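Local coordinates for putative dihydrodipicolinate synthase family protein (Coccidioides immitis, PDB 3QFE), which is of unknown function but belongs to the dihydrodipicolinate synthase family of TIM-barrel proteins, at residues Y37-A42 / R74-P79; Q68-A73 / A105-V110. All blocks are in the same frame, centred on the assembly; numbering follows the deposited sequence.

Interaction 1: Y37-A42 / R74-P79; sequences YYAYLA and RKAVGP
R74 NH1 is gripped by two carbonyl oxygens, G78 O and F81 O, both beyond the helical turn that carries the arginine. The bond from R74 NH1 to G78 O is 2.9 Å long, with an N-H...O angle of 150°. It lies in the plane of both the guanidinium and the carbonyl. The chain leaves the backbone with CG anti to N and then folds back through two torsions near +60°, which lays the flat head beside the helix end. Arginine suits this place because its several N-H groups can bind carbonyl oxygens of the chain just after the helix. Glycine suits position 78, where phi is positive and a CB would jam against the preceding carbonyl.

The contact between the helices is apolar and has no hydrogen bond across it. Alanine at both A39 and A76 lets the backbones close to 4.7 Å between A39 CA and A76 CA. A76 CB points into the opposite helix, 3.6 Å from Y38 CB, and also lies at the edge of the Y38 ring. A39 CB approaches the backbone instead, 3.5 Å from A76 O. One turn on, A42 CB meets V77 CG1 at 3.6 Å, extending the row of small alanine contacts. CG1, anti to the carbonyl carbon and beside the backbone N, is the branch that meets A42. Y38 meets A76 with its CB and ring edge, and its carbonyl O lies near V77 CG1; with CG beside the backbone N (chi1 -74°), the ring runs on past A76 to L69 and A73.

Helices 31-42 and 63-77 are thus successive outer helices of the TIM barrel, packed side by side; V77 and L41 both rest on L49 of strand 48-51, which runs between them in the chain, while Y38 reaches I51 of the same strand.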
ATOM      1  N   TYR A  37       4.300  12.263  -9.101  1.00 26.27           N
ATOM      2  CA  TYR A  37       3.299  11.857  -8.125  1.00 25.93           C
ATOM      3  C   TYR A  37       3.914  11.093  -6.956  1.00 25.77           C
ATOM      4  O   TYR A  37       3.670  11.426  -5.808  1.00 25.39           O
ATOM      5  CB  TYR A  37       2.219  11.022  -8.816  1.00 25.95           C
ATOM      6  CG  TYR A  37       1.109  10.555  -7.897  1.00 26.31           C
ATOM      7  CD1 TYR A  37       0.153  11.455  -7.400  1.00 28.90           C
ATOM      8  CD2 TYR A  37       1.019   9.228  -7.516  1.00 24.99           C
ATOM      9  CE1 TYR A  37      -0.875  11.035  -6.560  1.00 27.67           C
ATOM     10  CE2 TYR A  37       0.002   8.792  -6.670  1.00 27.35           C
ATOM     11  CZ  TYR A  37      -0.946   9.704  -6.194  1.00 30.17           C
ATOM     12  OH  TYR A  37      -1.960   9.266  -5.352  1.00 31.17           O
ATOM     13  N   TYR A  38       4.729  10.082  -7.256  1.00 26.09           N
ATOM     14  CA  TYR A  38       5.460   9.345  -6.228  1.00 26.28           C
ATOM     15  C   TYR A  38       6.320  10.282  -5.371  1.00 27.16           C
ATOM     16  O   TYR A  38       6.388  10.124  -4.145  1.00 27.25           O
ATOM     17  CB  TYR A  38       6.403   8.339  -6.869  1.00 26.38           C
ATOM     18  CG  TYR A  38       5.812   7.076  -7.489  1.00 26.76           C
ATOM     19  CD1 TYR A  38       4.627   6.527  -7.047  1.00 26.83           C
ATOM     20  CD2 TYR A  38       6.504   6.408  -8.494  1.00 29.00           C
ATOM     21  CE1 TYR A  38       4.131   5.354  -7.613  1.00 29.29           C
ATOM     22  CE2 TYR A  38       6.032   5.228  -9.052  1.00 29.73           C
ATOM     23  CZ  TYR A  38       4.845   4.713  -8.609  1.00 29.97           C
ATOM     24  OH  TYR A  38       4.377   3.563  -9.168  1.00 29.59           O
ATOM     25  N   ALA A  39       7.008  11.230  -6.023  1.00 27.56           N
ATOM     26  CA  ALA A  39       7.886  12.148  -5.326  1.00 27.76           C
ATOM     27  C   ALA A  39       7.048  13.024  -4.383  1.00 28.36           C
ATOM     28  O   ALA A  39       7.395  13.207  -3.211  1.00 28.47           O
ATOM     29  CB  ALA A  39       8.669  12.975  -6.299  1.00 28.09           C
ATOM     30  N   TYR A  40       5.922  13.523  -4.877  1.00 28.39           N
ATOM     31  CA  TYR A  40       5.032  14.313  -4.039  1.00 28.30           C
ATOM     32  C   TYR A  40       4.574  13.515  -2.800  1.00 28.64           C
ATOM     33  O   TYR A  40       4.593  14.033  -1.665  1.00 28.84           O
ATOM     34  CB  TYR A  40       3.817  14.769  -4.830  1.00 28.02           C
ATOM     35  CG  TYR A  40       2.916  15.652  -4.001  1.00 29.39           C
ATOM     36  CD1 TYR A  40       3.202  17.010  -3.838  1.00 28.64           C
ATOM     37  CD2 TYR A  40       1.799  15.126  -3.354  1.00 28.46           C
ATOM     38  CE1 TYR A  40       2.394  17.811  -3.073  1.00 30.63           C
ATOM     39  CE2 TYR A  40       0.988  15.925  -2.569  1.00 29.90           C
ATOM     40  CZ  TYR A  40       1.289  17.260  -2.429  1.00 30.63           C
ATOM     41  OH  TYR A  40       0.493  18.061  -1.656  1.00 30.56           O
ATOM     42  N   LEU A  41       4.157  12.262  -3.006  1.00 28.01           N
ATOM     43  CA  LEU A  41       3.704  11.432  -1.874  1.00 27.69           C
ATOM     44  C   LEU A  41       4.826  11.201  -0.859  1.00 27.82           C
ATOM     45  O   LEU A  41       4.599  11.283   0.356  1.00 28.97           O
ATOM     46  CB  LEU A  41       3.144  10.081  -2.337  1.00 27.29           C
ATOM     47  CG  LEU A  41       1.894  10.051  -3.215  1.00 27.76           C
ATOM     48  CD1 LEU A  41       1.572   8.593  -3.500  1.00 29.17           C
ATOM     49  CD2 LEU A  41       0.708  10.733  -2.557  1.00 26.52           C
ATOM     50  N   ALA A  42       6.031  10.934  -1.336  1.00 27.03           N
ATOM     51  CA  ALA A  42       7.123  10.642  -0.402  1.00 27.96           C
ATOM     52  C   ALA A  42       7.536  11.856   0.403  1.00 28.31           C
ATOM     53  O   ALA A  42       8.118  11.712   1.481  1.00 30.47           O
ATOM     54  CB  ALA A  42       8.325  10.035  -1.111  1.00 26.98           C
ATOM     55  N   ARG A  74      11.811   4.330  -7.240  1.00 28.07           N
ATOM     56  CA  ARG A  74      13.132   4.555  -6.619  1.00 28.29           C
ATOM     57  C   ARG A  74      13.748   5.906  -7.016  1.00 29.53           C
ATOM     58  O   ARG A  74      14.295   6.610  -6.178  1.00 30.32           O
ATOM     59  CB  ARG A  74      14.096   3.401  -6.929  1.00 28.46           C
ATOM     60  CG  ARG A  74      15.552   3.600  -6.449  1.00 26.67           C
ATOM     61  CD  ARG A  74      15.580   3.793  -4.932  1.00 28.35           C
ATOM     62  NE  ARG A  74      15.055   2.624  -4.210  1.00 27.78           N
ATOM     63  CZ  ARG A  74      14.557   2.660  -2.971  1.00 29.45           C
ATOM     64  NH1 ARG A  74      14.486   3.811  -2.294  1.00 27.52           N
ATOM     65  NH2 ARG A  74      14.102   1.533  -2.402  1.00 29.29           N
ATOM     66  N   LYS A  75      13.657   6.260  -8.295  1.00 30.23           N
ATOM     67  CA  LYS A  75      14.174   7.536  -8.782  1.00 31.15           C
ATOM     68  C   LYS A  75      13.410   8.720  -8.139  1.00 30.64           C
ATOM     69  O   LYS A  75      14.008   9.732  -7.784  1.00 30.90           O
ATOM     70  CB  LYS A  75      14.102   7.586 -10.310  1.00 31.28           C
ATOM     71  CG  LYS A  75      14.613   8.869 -10.933  1.00 35.61           C
ATOM     72  CD  LYS A  75      14.560   8.833 -12.489  1.00 42.96           C
ATOM     73  CE  LYS A  75      14.726  10.261 -13.090  1.00 46.74           C
ATOM     74  NZ  LYS A  75      14.355  10.356 -14.547  1.00 50.06           N
ATOM     75  N   ALA A  76      12.102   8.575  -7.963  1.00 29.47           N
ATOM     76  CA  ALA A  76      11.283   9.656  -7.398  1.00 29.49           C
ATOM     77  C   ALA A  76      11.591   9.950  -5.941  1.00 29.75           C
ATOM     78  O   ALA A  76      11.463  11.095  -5.522  1.00 30.35           O
ATOM     79  CB  ALA A  76       9.793   9.319  -7.524  1.00 28.46           C
ATOM     80  N   VAL A  77      11.957   8.917  -5.166  1.00 29.18           N
ATOM     81  CA  VAL A  77      12.058   9.045  -3.702  1.00 28.92           C
ATOM     82  C   VAL A  77      13.514   9.081  -3.170  1.00 30.31           C
ATOM     83  O   VAL A  77      13.759   9.503  -2.031  1.00 29.96           O
ATOM     84  CB  VAL A  77      11.201   7.973  -2.954  1.00 28.85           C
ATOM     85  CG1 VAL A  77       9.805   7.848  -3.585  1.00 26.33           C
ATOM     86  CG2 VAL A  77      11.892   6.582  -2.937  1.00 27.20           C
ATOM     87  N   GLY A  78      14.471   8.657  -3.999  1.00 30.79           N
ATOM     88  CA  GLY A  78      15.869   8.619  -3.588  1.00 32.25           C
ATOM     89  C   GLY A  78      16.196   7.327  -2.869  1.00 33.46           C
ATOM     90  O   GLY A  78      15.295   6.545  -2.572  1.00 32.80           O
ATOM     91  N   PRO A  79      17.480   7.110  -2.534  1.00 34.96           N
ATOM     92  CA  PRO A  79      17.928   5.800  -2.019  1.00 36.14           C
ATOM     93  C   PRO A  79      17.579   5.490  -0.564  1.00 37.22           C
ATOM     94  O   PRO A  79      17.690   4.332  -0.159  1.00 38.67           O
ATOM     95  CB  PRO A  79      19.456   5.866  -2.179  1.00 37.03           C
ATOM     96  CG  PRO A  79      19.770   7.308  -1.982  1.00 37.82           C
ATOM     97  CD  PRO A  79      18.591   8.074  -2.623  1.00 36.05           C
TER

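Interaction 2: Q68-A73 / A105-V110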
ATOM      1  N   GLN A  68       9.395  -1.081 -14.528  1.00 29.78           N
ATOM      2  CA  GLN A  68       9.563   0.348 -14.801  1.00 30.71           C
ATOM      3  C   GLN A  68       8.964   1.163 -13.664  1.00 29.41           C
ATOM      4  O   GLN A  68       9.511   2.191 -13.281  1.00 29.71           O
ATOM      5  CB  GLN A  68       8.933   0.756 -16.143  1.00 30.59           C
ATOM      6  CG  GLN A  68       9.755   0.260 -17.285  1.00 35.53           C
ATOM      7  CD  GLN A  68       9.039   0.293 -18.632  1.00 41.54           C
ATOM      8  OE1 GLN A  68       7.806   0.435 -18.716  1.00 42.84           O
ATOM      9  NE2 GLN A  68       9.822   0.162 -19.704  1.00 41.58           N
ATOM     10  N   LEU A  69       7.853   0.703 -13.114  1.00 27.94           N
ATOM     11  CA  LEU A  69       7.225   1.469 -12.053  1.00 27.10           C
ATOM     12  C   LEU A  69       8.083   1.440 -10.810  1.00 26.94           C
ATOM     13  O   LEU A  69       8.259   2.470 -10.175  1.00 26.81           O
ATOM     14  CB  LEU A  69       5.828   0.976 -11.767  1.00 26.45           C
ATOM     15  CG  LEU A  69       4.777   1.330 -12.813  1.00 27.95           C
ATOM     16  CD1 LEU A  69       3.487   0.652 -12.376  1.00 30.22           C
ATOM     17  CD2 LEU A  69       4.585   2.862 -12.881  1.00 28.48           C
ATOM     18  N   ILE A  70       8.662   0.276 -10.492  1.00 26.70           N
ATOM     19  CA  ILE A  70       9.515   0.186  -9.324  1.00 26.60           C
ATOM     20  C   ILE A  70      10.704   1.112  -9.501  1.00 27.00           C
ATOM     21  O   ILE A  70      10.997   1.906  -8.606  1.00 27.44           O
ATOM     22  CB  ILE A  70       9.976  -1.255  -9.013  1.00 26.87           C
ATOM     23  CG1 ILE A  70       8.743  -2.136  -8.730  1.00 27.81           C
ATOM     24  CG2 ILE A  70      10.868  -1.265  -7.759  1.00 25.43           C
ATOM     25  CD1 ILE A  70       9.039  -3.667  -8.702  1.00 26.32           C
ATOM     26  N   ALA A  71      11.357   1.040 -10.663  1.00 26.77           N
ATOM     27  CA  ALA A  71      12.522   1.879 -10.965  1.00 27.36           C
ATOM     28  C   ALA A  71      12.160   3.375 -10.917  1.00 27.26           C
ATOM     29  O   ALA A  71      12.926   4.214 -10.435  1.00 27.55           O
ATOM     30  CB  ALA A  71      13.099   1.507 -12.366  1.00 27.38           C
ATOM     31  N   THR A  72      10.971   3.696 -11.408  1.00 27.21           N
ATOM     32  CA  THR A  72      10.482   5.067 -11.394  1.00 27.21           C
ATOM     33  C   THR A  72      10.230   5.504  -9.935  1.00 27.44           C
ATOM     34  O   THR A  72      10.629   6.614  -9.547  1.00 27.98           O
ATOM     35  CB  THR A  72       9.235   5.220 -12.311  1.00 26.94           C
ATOM     36  OG1 THR A  72       9.630   4.972 -13.665  1.00 25.86           O
ATOM     37  CG2 THR A  72       8.612   6.616 -12.212  1.00 25.82           C
ATOM     38  N   ALA A  73       9.627   4.622  -9.125  1.00 26.62           N
ATOM     39  CA  ALA A  73       9.472   4.895  -7.709  1.00 26.49           C
ATOM     40  C   ALA A  73      10.817   5.212  -7.073  1.00 27.65           C
ATOM     41  O   ALA A  73      10.969   6.290  -6.476  1.00 28.74           O
ATOM     42  CB  ALA A  73       8.759   3.749  -6.975  1.00 25.63           C
ATOM     43  N   ALA A 105      15.319  -3.461  -9.827  1.00 31.93           N
ATOM     44  CA  ALA A 105      14.771  -2.129 -10.047  1.00 31.82           C
ATOM     45  C   ALA A 105      14.895  -1.220  -8.816  1.00 31.51           C
ATOM     46  O   ALA A 105      14.637  -0.039  -8.905  1.00 32.02           O
ATOM     47  CB  ALA A 105      13.340  -2.226 -10.530  1.00 30.20           C
ATOM     48  N   GLY A 106      15.299  -1.778  -7.676  1.00 31.55           N
ATOM     49  CA  GLY A 106      15.580  -0.995  -6.485  1.00 30.52           C
ATOM     50  C   GLY A 106      14.641  -1.098  -5.289  1.00 30.33           C
ATOM     51  O   GLY A 106      14.763  -0.297  -4.369  1.00 31.78           O
ATOM     52  N   ALA A 107      13.702  -2.046  -5.266  1.00 29.60           N
ATOM     53  CA  ALA A 107      12.820  -2.228  -4.093  1.00 28.84           C
ATOM     54  C   ALA A 107      13.592  -2.674  -2.828  1.00 29.78           C
ATOM     55  O   ALA A 107      14.692  -3.230  -2.949  1.00 30.87           O
ATOM     56  CB  ALA A 107      11.709  -3.200  -4.413  1.00 28.48           C
ATOM     57  N   ASN A 108      13.057  -2.397  -1.624  1.00 29.23           N
ATOM     58  CA  ASN A 108      13.695  -2.852  -0.366  1.00 29.82           C
ATOM     59  C   ASN A 108      13.031  -4.122   0.164  1.00 30.20           C
ATOM     60  O   ASN A 108      13.679  -4.958   0.827  1.00 31.12           O
ATOM     61  CB  ASN A 108      13.637  -1.790   0.743  1.00 29.55           C
ATOM     62  CG  ASN A 108      14.164  -0.439   0.304  1.00 29.58           C
ATOM     63  OD1 ASN A 108      13.394   0.501   0.089  1.00 32.42           O
ATOM     64  ND2 ASN A 108      15.463  -0.330   0.169  1.00 27.03           N
ATOM     65  N   TYR A 109      11.733  -4.249  -0.121  1.00 29.08           N
ATOM     66  CA  TYR A 109      10.938  -5.360   0.350  1.00 29.06           C
ATOM     67  C   TYR A 109       9.982  -5.818  -0.745  1.00 28.94           C
ATOM     68  O   TYR A 109       9.587  -5.030  -1.630  1.00 28.79           O
ATOM     69  CB  TYR A 109      10.101  -4.933   1.561  1.00 29.23           C
ATOM     70  CG  TYR A 109      10.797  -4.045   2.579  1.00 28.21           C
ATOM     71  CD1 TYR A 109      11.737  -4.556   3.474  1.00 29.78           C
ATOM     72  CD2 TYR A 109      10.485  -2.716   2.667  1.00 26.94           C
ATOM     73  CE1 TYR A 109      12.348  -3.749   4.413  1.00 28.63           C
ATOM     74  CE2 TYR A 109      11.090  -1.889   3.608  1.00 29.21           C
ATOM     75  CZ  TYR A 109      12.008  -2.406   4.475  1.00 29.95           C
ATOM     76  OH  TYR A 109      12.590  -1.553   5.386  1.00 32.57           O
ATOM     77  N   VAL A 110       9.555  -7.072  -0.661  1.00 28.77           N
ATOM     78  CA  VAL A 110       8.529  -7.543  -1.567  1.00 28.80           C
ATOM     79  C   VAL A 110       7.322  -7.987  -0.785  1.00 30.05           C
ATOM     80  O   VAL A 110       7.446  -8.594   0.278  1.00 31.17           O
ATOM     81  CB  VAL A 110       9.012  -8.657  -2.542  1.00 28.08           C
ATOM     82  CG1 VAL A 110      10.054  -8.102  -3.433  1.00 27.32           C
ATOM     83  CG2 VAL A 110       9.560  -9.868  -1.799  1.00 28.43           C
TER
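A Schellman motif ends helix 92-105 at G106, and this turn leans on helix 63-77, its neighbour on the outside of the TIM barrel. G106 has phi of 110°, a conformation that calls for glycine, and it sends the chain toward strand 109-112.

Apolar contacts do most of the work. I70 points at the turn, and A105 points back, with I70 CB 3.8 Å from A105 CB. The CG2 branch of I70, anti to the backbone N, goes further and touches A107 CB at 4.0 Å. A beta-branched residue thus serves two alanines at once, whose small methyls let the backbones approach. Beyond them I70 and A107 both reach A102 and A85, between helix and strand.

The weak polar contact is a CA-H...O approach: A71 CA lies 3.5 Å from A105 O, with an angle of 147° at the hydrogen. No conventional hydrogen bond crosses.

Within helix 63-77, Q68 O accepts from both T72 N and T72 OG1. The hydroxyl OG1 donates to Q68 O over 2.8 Å, coming from above the carbonyl plane, 36° out of it.

Overall arrangement
Interactions 1 and 2 have centres 11 Å apart, on the same side of the chain's centre, and share helix 63-77. Along the chain their segments alternate: 37-42, 68-73, 74-79, 105-110. The shared helix therefore sits between helix 31-42 and the turn closing helix 92-105, so three successive outer helices are joined in a row around the parallel sheet. Two bridges tie the contacts together. R74 NH2 makes probable hydrogen bonds to G106 O and to N108 OD1, linking the end of helix 63-77 to the turn between helix 92-105 and strand 109-112, and Y38 CD2 packs 3.4 Å from A73 CA.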